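Local coordinates for Non-structural protein 2 (Bluetongue virus, PDB 1UTY) that binds single-stranded RNA, the chain here being the N-terminal RNA-binding domain of the longer viral phosphoprotein, at residues I68-D73 with V99-M104. Sequence-based numbering, arbitrary orientation. Where two conformers were deposited one is given.
Sequences IQDGQD and VSVTPM
Gln69 N donates to Val99 O over 2.9 Å, and the bond runs nearly along the C=O axis (C=O...N angle 173°), joining strands 64-70 and 97-110 in parallel. Ile68 and Val99 pair beside it, with their CA atoms 4.9 Å apart. Further on, the CA separations grow and a water-mediated link follows the direct bond: the water donates to Gln69 O at 2.6 Å and accepts from Val101 N at 3.1 Å, so both backbone groups stay satisfied.

Val101 points its side chain at the other strand. Val101 CG2, anti to the carbonyl carbon, meets Ile68 CG2 at 3.6 Å, methyl to methyl, the two side chains crossing at about a right angle. Val101 CG2 also rests 3.9 Å from Asp70 CB, so this methyl packs between the strands against two alternate residues. A beta-branched valine suits the extended backbone and carries its methyls close to the chain. The backbone places Asp70 CB against the valine; CG, anti to the backbone N (chi1 -171°), carries the carboxylate on to Tyr56 OH and Lys120 NZ.

Tyr56 also packs on both Ile68 and Val101, and Ile75 and Leu77 cover Ile68 from strand 73-79. Beyond Asp70 the chain reverses in a type II' turn, Asp70 and Asp73 exchanging backbone bonds. Its first corner, Gly71, has positive phi (68°), where the missing side chain avoids a clash. The Lys120 salt bridge and the Tyr56 hydrogen bond both meet Asp70 OD2, and together would probably favour the ionised carboxylate beside the apolar packing.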
ATOM      1  N   ILE A  68       6.452  -2.760   0.774  1.00 22.14           N
ATOM      2  CA  ILE A  68       6.517  -1.862   1.916  1.00 22.11           C
ATOM      3  C   ILE A  68       6.405  -0.425   1.443  1.00 22.51           C
ATOM      4  O   ILE A  68       7.176   0.001   0.600  1.00 21.78           O
ATOM      5  CB  ILE A  68       7.804  -2.072   2.725  1.00 22.04           C
ATOM      6  CG1 ILE A  68       7.811  -3.464   3.361  1.00 22.11           C
ATOM      7  CG2 ILE A  68       7.941  -0.980   3.790  1.00 21.31           C
ATOM      8  CD1 ILE A  68       9.209  -3.991   3.700  1.00 22.57           C
ATOM      9  N   GLN A  69       5.439   0.318   1.988  1.00 23.60           N
ATOM     10  CA  GLN A  69       5.245   1.706   1.567  1.00 24.76           C
ATOM     11  C   GLN A  69       5.539   2.752   2.631  1.00 25.06           C
ATOM     12  O   GLN A  69       4.754   3.009   3.560  1.00 24.98           O
ATOM     13  CB  GLN A  69       3.883   1.912   0.918  1.00 25.08           C
ATOM     14  CG  GLN A  69       4.016   2.133  -0.568  0.65 26.74           C
ATOM     15  CD  GLN A  69       3.210   1.152  -1.367  0.65 28.39           C
ATOM     16  OE1 GLN A  69       2.759   0.141  -0.833  0.65 30.42           O
ATOM     17  NE2 GLN A  69       3.007   1.447  -2.652  0.65 28.85           N
ATOM     18  N   ASP A  70       6.697   3.362   2.450  1.00 25.23           N
ATOM     19  CA  ASP A  70       7.248   4.279   3.411  1.00 25.57           C
ATOM     20  C   ASP A  70       7.463   5.630   2.735  1.00 25.90           C
ATOM     21  O   ASP A  70       8.596   6.083   2.554  1.00 25.59           O
ATOM     22  CB  ASP A  70       8.554   3.699   3.958  1.00 25.21           C
ATOM     23  CG  ASP A  70       9.086   4.478   5.123  1.00 25.41           C
ATOM     24  OD1 ASP A  70       8.359   5.383   5.613  1.00 24.62           O
ATOM     25  OD2 ASP A  70      10.228   4.258   5.602  1.00 25.27           O
ATOM     26  N   GLY A  71       6.358   6.269   2.365  1.00 26.66           N
ATOM     27  CA  GLY A  71       6.418   7.545   1.677  1.00 27.67           C
ATOM     28  C   GLY A  71       6.988   7.385   0.288  1.00 28.25           C
ATOM     29  O   GLY A  71       6.396   6.699  -0.557  1.00 28.13           O
ATOM     30  N   GLN A  72       8.149   7.995   0.068  1.00 28.80           N
ATOM     31  CA  GLN A  72       8.838   7.913  -1.219  1.00 29.60           C
ATOM     32  C   GLN A  72       9.615   6.598  -1.355  1.00 29.99           C
ATOM     33  O   GLN A  72       9.863   6.139  -2.468  1.00 30.83           O
ATOM     34  CB  GLN A  72       9.775   9.117  -1.408  1.00 29.96           C
ATOM     35  N   ASP A  73       9.988   6.000  -0.220  1.00 29.85           N
ATOM     36  CA  ASP A  73      10.706   4.728  -0.186  1.00 29.22           C
ATOM     37  C   ASP A  73       9.732   3.565  -0.307  1.00 28.33           C
ATOM     38  O   ASP A  73       8.902   3.336   0.579  1.00 28.29           O
ATOM     39  CB  ASP A  73      11.511   4.592   1.108  1.00 29.74           C
ATOM     40  CG  ASP A  73      12.666   5.567   1.190  1.00 31.24           C
ATOM     41  OD1 ASP A  73      13.104   6.100   0.146  1.00 33.49           O
ATOM     42  OD2 ASP A  73      13.208   5.865   2.272  1.00 34.77           O
ATOM     43  N   VAL A  99       1.904  -2.993   2.110  1.00 24.68           N
ATOM     44  CA  VAL A  99       2.121  -3.143   3.533  1.00 25.18           C
ATOM     45  C   VAL A  99       2.468  -1.759   4.060  1.00 25.75           C
ATOM     46  O   VAL A  99       3.297  -1.045   3.466  1.00 26.36           O
ATOM     47  CB  VAL A  99       3.280  -4.137   3.809  1.00 25.31           C
ATOM     48  CG1 VAL A  99       3.563  -4.253   5.296  1.00 24.96           C
ATOM     49  CG2 VAL A  99       2.970  -5.510   3.204  1.00 25.11           C
ATOM     50  N   SER A 100       1.815  -1.383   5.153  1.00 25.31           N
ATOM     51  CA  SER A 100       2.093  -0.128   5.839  1.00 25.78           C
ATOM     52  C   SER A 100       3.254  -0.212   6.852  1.00 25.64           C
ATOM     53  O   SER A 100       3.560  -1.278   7.416  1.00 25.84           O
ATOM     54  CB  SER A 100       0.833   0.358   6.567  1.00 25.82           C
ATOM     55  OG  SER A 100      -0.102   0.915   5.657  1.00 27.31           O
ATOM     56  N   VAL A 101       3.860   0.940   7.099  1.00 24.77           N
ATOM     57  CA  VAL A 101       4.927   1.068   8.061  1.00 24.19           C
ATOM     58  C   VAL A 101       4.372   1.753   9.296  1.00 23.73           C
ATOM     59  O   VAL A 101       3.703   2.772   9.196  1.00 23.48           O
ATOM     60  CB  VAL A 101       6.070   1.939   7.479  1.00 23.97           C
ATOM     61  CG1 VAL A 101       7.004   2.415   8.569  1.00 24.26           C
ATOM     62  CG2 VAL A 101       6.823   1.174   6.439  1.00 23.89           C
ATOM     63  N   THR A 102       4.657   1.185  10.462  1.00 23.51           N
ATOM     64  CA  THR A 102       4.400   1.869  11.722  1.00 23.04           C
ATOM     65  C   THR A 102       5.732   1.950  12.445  1.00 22.70           C
ATOM     66  O   THR A 102       6.270   0.933  12.834  1.00 22.78           O
ATOM     67  CB  THR A 102       3.361   1.109  12.580  1.00 23.15           C
ATOM     68  OG1 THR A 102       2.189   0.831  11.802  1.00 22.77           O
ATOM     69  CG2 THR A 102       2.849   2.003  13.701  1.00 22.32           C
ATOM     70  N   PRO A 103       6.289   3.146  12.578  1.00 22.51           N
ATOM     71  CA  PRO A 103       7.566   3.315  13.274  1.00 22.61           C
ATOM     72  C   PRO A 103       7.488   2.886  14.744  1.00 22.84           C
ATOM     73  O   PRO A 103       6.440   2.986  15.369  1.00 23.03           O
ATOM     74  CB  PRO A 103       7.839   4.820  13.152  1.00 22.67           C
ATOM     75  CG  PRO A 103       6.527   5.441  12.821  1.00 22.59           C
ATOM     76  CD  PRO A 103       5.763   4.419  12.048  1.00 22.62           C
ATOM     77  N   MET A 104       8.594   2.389  15.277  1.00 23.06           N
ATOM     78  CA  MET A 104       8.651   1.951  16.665  1.00 23.34           C
ATOM     79  C   MET A 104       9.889   2.527  17.289  1.00 23.11           C
ATOM     80  O   MET A 104      10.967   2.460  16.701  1.00 23.39           O
ATOM     81  CB  MET A 104       8.746   0.423  16.764  1.00 23.21           C
ATOM     82  CG  MET A 104       7.527  -0.322  16.269  1.00 23.89           C
ATOM     83  SD  MET A 104       7.614  -2.073  16.628  1.00 24.22           S
ATOM     84  CE  MET A 104       9.152  -2.549  15.769  1.00 26.38           C
TER
HETATM   85  O   HOH W   1       2.976   3.425   5.447  1.00 40.41           O